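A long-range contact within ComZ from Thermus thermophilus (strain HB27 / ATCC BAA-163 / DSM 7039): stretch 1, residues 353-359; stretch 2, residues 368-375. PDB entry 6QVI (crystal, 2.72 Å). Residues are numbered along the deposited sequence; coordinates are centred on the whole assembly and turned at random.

Stretch 1 (353-359) SRGGFRY
Stretch 2 368-375: LEVFGDVV

The two stretches form neighbouring antiparallel strands of one chain. Strand 357-359 and strand 368-371 come within 4.7 Å, axis to axis, and their N-to-C directions differ by 172°. The register pairs Gly356 with Phe371, Phe357 with Val370, Arg358 with Glu369 and Tyr359 with Leu368. The CA atoms of Phe357 and Val370 lie 4.3 Å apart, as do those of Tyr359 and Leu368; these are the non-hydrogen-bonded pairs. The CA atoms of Gly356 and Phe371, and of Arg358 and Glu369, lie 5.3 Å apart in the hydrogen-bonded pairs.

Phi/psi are extended through most of the pairing: -137/158 at Phe357, -142/134 at Arg358, -126/100 at Tyr359, -140/104 at Leu368, -100/142 at Glu369, -129/125 at Val370 and -116/106 at Phe371. Gly355 is at -159/154. The chain turns a corner at Gly356, at 105/-151. A CB there would jam against the carbonyl O of Gly355, so this conformation calls for glycine. After Phe371 the strand gives way to Gly372, whose 82/-171 also favours glycine. Val374 is extended again, at -127/132.

Four backbone hydrogen bonds hold the ladder. Gly356 N donates to Phe371 O at 3.0 Å, and Phe371 N returns a bond to Gly356 O at 2.8 Å. Arg358 N donates to Glu369 O at 2.9 Å, and Glu369 N donates to Arg358 O at 2.8 Å. CA-H...O contacts supplement them: Gly355 CA to Phe371 O at 3.4 Å, Phe357 CA to Glu369 O at 3.3 Å, and Leu368 CA to Arg358 O at 3.3 Å.

Phe357, Tyr359, Leu368 and Val370 share one face, all buried. Phe357 has chi1 74° (p) and chi2 86°, and its end leads away from stretch 2. Even so, Phe357 CB packs on Val370 CG2 at 4.1 Å, Phe357 CD1 on Leu368 CD1 at 4.3 Å, and Phe357 CD2 on Val374 CG2 at 4.1 Å. Val374 points toward stretch 1 with chi1 16°; Val370 has chi1 t. Leu368 is t, p. Tyr359 has chi1 t and chi2 39°, with Tyr359 CD1 4.3 Å from Leu368 CB. These are apolar contacts that keep hydrocarbon from water.

Arg358, Glu369 and Phe371 occupy the other face. Arg358 (chi1 t, chi2 146°, chi3 p, chi4 95°) and Glu369 (chi1 -28°, chi2 t, chi3 -134°) form a salt bridge, with Arg358 NH1 3.3 Å from Glu369 OE1. The oxygen sits over one face of the guanidinium, so the attraction is between charges and no N-H points at it.

Phe371 (chi1 m, chi2 68°) has the largest area covered by the other stretch. Arg354 points toward stretch 2 (chi1 -146°, chi2 t, chi3 -111°, chi4 -64°), and its CD lies over one face of the Phe371 ring. Arg354 CB is 4.0 Å from Phe371 CD2. Arg358 NH2 approaches Phe371 CZ obliquely at 4.0 Å. Together the stretches bury 547 Å².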

# COMPACT_ATOMS: atom_id res chain seq x y z
N SER A 353 0.94 -31.57 -1.76
CA SER A 353 1.36 -30.22 -2.04
C SER A 353 2.72 -30.04 -1.44
O SER A 353 3.03 -30.65 -0.45
CB SER A 353 0.39 -29.21 -1.44
OG SER A 353 -0.29 -29.74 -0.32
N ARG A 354 3.54 -29.21 -2.05
CA ARG A 354 4.87 -28.96 -1.55
C ARG A 354 4.89 -27.76 -0.63
O ARG A 354 3.96 -26.97 -0.62
CB ARG A 354 5.82 -28.73 -2.70
CG ARG A 354 7.22 -29.25 -2.44
CD ARG A 354 8.03 -29.33 -3.72
NE ARG A 354 8.30 -30.70 -4.11
CZ ARG A 354 9.01 -31.55 -3.39
NH1 ARG A 354 9.54 -31.16 -2.24
NH2 ARG A 354 9.20 -32.78 -3.82
N GLY A 355 5.95 -27.62 0.14
CA GLY A 355 6.08 -26.49 1.05
C GLY A 355 7.53 -26.28 1.41
O GLY A 355 8.35 -27.21 1.40
N GLY A 356 7.85 -25.03 1.77
CA GLY A 356 9.19 -24.64 2.14
C GLY A 356 9.86 -23.85 1.04
O GLY A 356 9.18 -23.20 0.23
N PHE A 357 11.18 -23.93 0.96
CA PHE A 357 11.89 -23.28 -0.12
C PHE A 357 12.96 -24.22 -0.64
O PHE A 357 13.42 -25.12 0.06
CB PHE A 357 12.53 -21.94 0.29
CG PHE A 357 13.76 -22.07 1.15
CD1 PHE A 357 15.01 -22.23 0.59
CD2 PHE A 357 13.67 -21.98 2.53
CE1 PHE A 357 16.15 -22.36 1.39
CE2 PHE A 357 14.81 -22.11 3.34
CZ PHE A 357 16.05 -22.29 2.76
N ARG A 358 13.38 -23.98 -1.88
CA ARG A 358 14.37 -24.81 -2.53
C ARG A 358 15.27 -23.91 -3.36
O ARG A 358 14.77 -23.00 -4.03
CB ARG A 358 13.70 -25.86 -3.42
CG ARG A 358 14.68 -26.77 -4.10
CD ARG A 358 14.08 -28.14 -4.22
NE ARG A 358 12.76 -28.07 -4.82
CZ ARG A 358 12.54 -28.25 -6.12
NH1 ARG A 358 13.57 -28.50 -6.93
NH2 ARG A 358 11.31 -28.17 -6.60
N TYR A 359 16.58 -24.10 -3.26
CA TYR A 359 17.53 -23.22 -3.92
C TYR A 359 18.49 -24.03 -4.80
O TYR A 359 19.43 -24.66 -4.30
CB TYR A 359 18.32 -22.40 -2.90
CG TYR A 359 19.47 -21.59 -3.49
CD1 TYR A 359 19.36 -20.95 -4.73
CD2 TYR A 359 20.72 -21.62 -2.88
CE1 TYR A 359 20.44 -20.24 -5.26
CE2 TYR A 359 21.81 -20.96 -3.41
CZ TYR A 359 21.67 -20.24 -4.59
OH TYR A 359 22.78 -19.56 -5.10
N LEU A 368 15.48 -20.04 -6.88
CA LEU A 368 15.05 -20.12 -5.51
C LEU A 368 13.56 -20.13 -5.54
O LEU A 368 12.95 -19.12 -5.76
CB LEU A 368 15.55 -18.90 -4.79
CG LEU A 368 14.74 -18.51 -3.59
CD1 LEU A 368 14.46 -19.78 -2.86
CD2 LEU A 368 15.60 -17.60 -2.76
N GLU A 369 12.97 -21.29 -5.35
CA GLU A 369 11.54 -21.40 -5.39
C GLU A 369 11.04 -21.42 -3.99
O GLU A 369 11.67 -21.98 -3.13
CB GLU A 369 11.15 -22.70 -6.06
CG GLU A 369 12.16 -23.20 -7.07
CD GLU A 369 11.87 -24.60 -7.55
OE1 GLU A 369 12.80 -25.41 -7.61
OE2 GLU A 369 10.72 -24.90 -7.88
N VAL A 370 9.90 -20.78 -3.75
CA VAL A 370 9.34 -20.74 -2.43
C VAL A 370 7.89 -21.18 -2.50
O VAL A 370 7.13 -20.62 -3.26
CB VAL A 370 9.41 -19.33 -1.85
CG1 VAL A 370 8.92 -19.33 -0.44
CG2 VAL A 370 10.83 -18.82 -1.83
N PHE A 371 7.50 -22.19 -1.72
CA PHE A 371 6.13 -22.69 -1.74
C PHE A 371 5.52 -22.45 -0.39
O PHE A 371 5.88 -23.08 0.57
CB PHE A 371 6.14 -24.18 -2.00
CG PHE A 371 7.13 -24.60 -3.02
CD1 PHE A 371 8.47 -24.51 -2.78
CD2 PHE A 371 6.70 -25.12 -4.21
CE1 PHE A 371 9.38 -24.91 -3.72
CE2 PHE A 371 7.61 -25.52 -5.16
CZ PHE A 371 8.95 -25.42 -4.91
N GLY A 372 4.62 -21.47 -0.31
CA GLY A 372 4.07 -21.01 0.94
C GLY A 372 5.05 -20.04 1.56
O GLY A 372 6.05 -19.65 0.96
N ASP A 373 4.77 -19.67 2.80
CA ASP A 373 5.60 -18.69 3.50
C ASP A 373 6.58 -19.36 4.46
O ASP A 373 6.23 -20.29 5.19
CB ASP A 373 4.69 -17.72 4.23
CG ASP A 373 3.65 -17.07 3.30
OD1 ASP A 373 3.89 -15.94 2.83
OD2 ASP A 373 2.60 -17.70 3.02
N VAL A 374 7.79 -18.84 4.52
CA VAL A 374 8.82 -19.39 5.37
C VAL A 374 9.45 -18.37 6.28
O VAL A 374 9.81 -17.33 5.83
CB VAL A 374 9.92 -20.05 4.52
CG1 VAL A 374 9.85 -19.62 3.09
CG2 VAL A 374 11.30 -19.75 5.04
N VAL A 375 9.57 -18.67 7.56
CA VAL A 375 10.19 -17.74 8.47
C VAL A 375 11.24 -18.40 9.33
O VAL A 375 10.98 -19.38 9.96
CB VAL A 375 9.18 -17.00 9.35
CG1 VAL A 375 7.86 -17.68 9.31
CG2 VAL A 375 9.63 -16.91 10.78